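Long-range contact in type II restriction enzyme NlaIV (Neisseria lactamica, PDB 6QM2), which recognises the double-stranded DNA sequence 5'-GGNNCC-3' and cuts it in the middle, between the two unspecified bases, to leave blunt ends with 5'-phosphates: residues 93-97 with 141-145. Numbering follows the deposited sequence.
Sequences AFNRN and KDLWL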
ATOM      1  N   ALA A  93       0.084 -12.406  -9.531  1.00116.13           N
ATOM      2  CA  ALA A  93       0.813 -12.837  -8.345  1.00113.65           C
ATOM      3  C   ALA A  93      -0.121 -12.916  -7.147  1.00115.02           C
ATOM      4  O   ALA A  93      -0.997 -12.062  -6.971  1.00116.92           O
ATOM      5  CB  ALA A  93       1.964 -11.890  -8.060  1.00111.97           C
ATOM      6  N   PHE A  94       0.064 -13.958  -6.340  1.00113.80           N
ATOM      7  CA  PHE A  94      -0.667 -14.119  -5.088  1.00114.73           C
ATOM      8  C   PHE A  94       0.198 -14.833  -4.055  1.00118.98           C
ATOM      9  O   PHE A  94       1.061 -15.643  -4.409  1.00118.12           O
ATOM     10  CB  PHE A  94      -1.984 -14.875  -5.314  1.00111.66           C
ATOM     11  CG  PHE A  94      -1.811 -16.337  -5.643  1.00107.60           C
ATOM     12  CD1 PHE A  94      -1.399 -16.736  -6.907  1.00108.80           C
ATOM     13  CD2 PHE A  94      -2.076 -17.317  -4.691  1.00107.42           C
ATOM     14  CE1 PHE A  94      -1.247 -18.082  -7.216  1.00108.54           C
ATOM     15  CE2 PHE A  94      -1.925 -18.664  -4.993  1.00108.69           C
ATOM     16  CZ  PHE A  94      -1.510 -19.047  -6.258  1.00108.18           C
ATOM     17  N   ASN A  95      -0.031 -14.514  -2.782  1.00123.34           N
ATOM     18  CA  ASN A  95       0.649 -15.185  -1.684  1.00123.33           C
ATOM     19  C   ASN A  95       0.174 -16.637  -1.648  1.00118.99           C
ATOM     20  O   ASN A  95      -1.019 -16.892  -1.491  1.00119.59           O
ATOM     21  CB  ASN A  95       0.352 -14.488  -0.354  1.00128.66           C
ATOM     22  CG  ASN A  95       1.097 -15.114   0.809  1.00135.24           C
ATOM     23  OD1 ASN A  95       0.547 -15.942   1.531  1.00143.55           O
ATOM     24  ND2 ASN A  95       2.362 -14.742   0.979  1.00133.56           N
ATOM     25  N   ARG A  96       1.113 -17.570  -1.800  1.00115.10           N
ATOM     26  CA  ARG A  96       0.802 -18.997  -1.950  1.00118.13           C
ATOM     27  C   ARG A  96       0.139 -19.627  -0.713  1.00123.75           C
ATOM     28  O   ARG A  96      -0.563 -20.628  -0.848  1.00120.66           O
ATOM     29  CB  ARG A  96       2.078 -19.768  -2.339  1.00118.07           C
ATOM     30  CG  ARG A  96       1.930 -21.266  -2.606  1.00116.63           C
ATOM     31  CD  ARG A  96       1.127 -21.580  -3.857  1.00114.11           C
ATOM     32  NE  ARG A  96       0.706 -22.982  -3.898  1.00112.35           N
ATOM     33  CZ  ARG A  96      -0.313 -23.503  -3.209  1.00115.84           C
ATOM     34  NH1 ARG A  96      -1.053 -22.759  -2.386  1.00120.63           N
ATOM     35  NH2 ARG A  96      -0.597 -24.797  -3.336  1.00117.77           N
ATOM     36  N   ASN A  97       0.341 -19.045   0.472  1.00134.31           N
ATOM     37  CA  ASN A  97      -0.237 -19.589   1.718  1.00140.35           C
ATOM     38  C   ASN A  97      -1.770 -19.527   1.744  1.00140.30           C
ATOM     39  O   ASN A  97      -2.409 -20.411   2.320  1.00141.76           O
ATOM     40  CB  ASN A  97       0.324 -18.883   2.963  1.00144.05           C
ATOM     41  CG  ASN A  97       1.844 -18.888   3.011  1.00148.65           C
ATOM     42  OD1 ASN A  97       2.471 -17.847   3.214  1.00154.45           O
ATOM     43  ND2 ASN A  97       2.443 -20.057   2.810  1.00150.49           N
ATOM     44  N   LYS A 141       7.260 -20.038  -4.810  1.00119.12           N
ATOM     45  CA  LYS A 141       6.942 -21.439  -4.496  1.00125.37           C
ATOM     46  C   LYS A 141       6.372 -22.206  -5.690  1.00121.41           C
ATOM     47  O   LYS A 141       6.690 -23.379  -5.878  1.00124.52           O
ATOM     48  CB  LYS A 141       5.978 -21.534  -3.304  1.00133.88           C
ATOM     49  CG  LYS A 141       6.624 -21.216  -1.956  1.00143.33           C
ATOM     50  CD  LYS A 141       5.712 -21.558  -0.783  1.00148.59           C
ATOM     51  CE  LYS A 141       5.711 -23.050  -0.461  1.00151.46           C
ATOM     52  NZ  LYS A 141       4.466 -23.478   0.236  1.00151.52           N
ATOM     53  N   ASP A 142       5.526 -21.544  -6.479  1.00121.56           N
ATOM     54  CA  ASP A 142       4.946 -22.126  -7.693  1.00118.81           C
ATOM     55  C   ASP A 142       4.952 -21.118  -8.845  1.00116.06           C
ATOM     56  O   ASP A 142       4.957 -19.904  -8.626  1.00111.74           O
ATOM     57  CB  ASP A 142       3.505 -22.572  -7.431  1.00118.75           C
ATOM     58  CG  ASP A 142       3.418 -23.836  -6.594  1.00119.32           C
ATOM     59  OD1 ASP A 142       4.008 -24.860  -6.997  1.00123.20           O
ATOM     60  OD2 ASP A 142       2.736 -23.815  -5.545  1.00116.54           O
ATOM     61  N   LEU A 143       4.963 -21.643 -10.069  1.00115.53           N
ATOM     62  CA  LEU A 143       4.786 -20.839 -11.280  1.00111.68           C
ATOM     63  C   LEU A 143       3.874 -21.592 -12.243  1.00109.93           C
ATOM     64  O   LEU A 143       4.017 -22.805 -12.416  1.00110.68           O
ATOM     65  CB  LEU A 143       6.132 -20.539 -11.946  1.00108.63           C
ATOM     66  CG  LEU A 143       6.116 -19.468 -13.048  1.00110.76           C
ATOM     67  CD1 LEU A 143       5.922 -18.076 -12.464  1.00113.02           C
ATOM     68  CD2 LEU A 143       7.392 -19.502 -13.876  1.00110.77           C
ATOM     69  N   TRP A 144       2.935 -20.870 -12.854  1.00109.76           N
ATOM     70  CA  TRP A 144       1.990 -21.448 -13.811  1.00110.33           C
ATOM     71  C   TRP A 144       1.889 -20.604 -15.075  1.00108.73           C
ATOM     72  O   TRP A 144       2.087 -19.386 -15.035  1.00102.35           O
ATOM     73  CB  TRP A 144       0.589 -21.535 -13.208  1.00110.81           C
ATOM     74  CG  TRP A 144       0.428 -22.450 -12.036  1.00111.34           C
ATOM     75  CD1 TRP A 144       0.202 -23.796 -12.070  1.00111.70           C
ATOM     76  CD2 TRP A 144       0.422 -22.077 -10.653  1.00110.50           C
ATOM     77  NE1 TRP A 144       0.071 -24.288 -10.793  1.00110.41           N
ATOM     78  CE2 TRP A 144       0.204 -23.255  -9.904  1.00110.41           C
ATOM     79  CE3 TRP A 144       0.590 -20.862  -9.973  1.00109.99           C
ATOM     80  CZ2 TRP A 144       0.147 -23.254  -8.506  1.00112.10           C
ATOM     81  CZ3 TRP A 144       0.532 -20.862  -8.581  1.00110.16           C
ATOM     82  CH2 TRP A 144       0.311 -22.050  -7.864  1.00110.98           C
ATOM     83  N   LEU A 145       1.582 -21.273 -16.186  1.00109.29           N
ATOM     84  CA  LEU A 145       1.145 -20.621 -17.422  1.00108.36           C
ATOM     85  C   LEU A 145      -0.200 -21.230 -17.791  1.00103.42           C
ATOM     86  O   LEU A 145      -0.273 -22.411 -18.141  1.00103.14           O
ATOM     87  CB  LEU A 145       2.161 -20.822 -18.551  1.00109.40           C
ATOM     88  CG  LEU A 145       1.922 -19.982 -19.814  1.00110.05           C
ATOM     89  CD1 LEU A 145       2.180 -18.502 -19.556  1.00111.01           C
ATOM     90  CD2 LEU A 145       2.791 -20.478 -20.956  1.00111.64           C
TER
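A salt bridge joins the two segments. Arg-96 NE donates a hydrogen bond to Asp-142 OD2 over 2.7 Å, and the carboxylate oxygen lies at the edge of the guanidinium, near its plane. The same guanidinium makes a cation-pi contact with Tyr-178. Arg-96 NE also sits 4.1 Å from Trp-144 CH2, at the edge of the indole, a packing contact beside the salt bridge. The aliphatic part of the arginine is used as well: Arg-96 CG packs 4.1 Å from Lys-141 CB.

Next to the salt bridge, Phe-94 and Trp-144 form an apolar contact. Phe-94 CE1 approaches Trp-144 CZ3 to 3.6 Å. The ring planes are only 19° apart and the centroids of the phenyl and the six-membered indole ring are 5.8 Å apart. The rings touch rim to rim, and neither lies over the face of the other. Trp-177 meets Trp-144 edge-to-face.

The two strands are not direct neighbours. Phe-94 is on strand 88-95, and Arg-96 follows just after its end. Strand 124-132 lies between them, parallel to 88-95 and antiparallel to 138-147. It hydrogen-bonds through its backbone to both: Phe-128 and Tyr-130 to Phe-94, Gly-129 to Asp-142 and Ile-127 to Trp-144. Side chains thus reach across the middle strand on one face of the sheet. Lys-141 and Asp-142 both face Gly-129, a classic beta bulge, from which both CA-to-CB bonds point toward 93-97. The contact belongs to the central mixed beta-sheet, the core element expected of the PDDEXK nuclease fold.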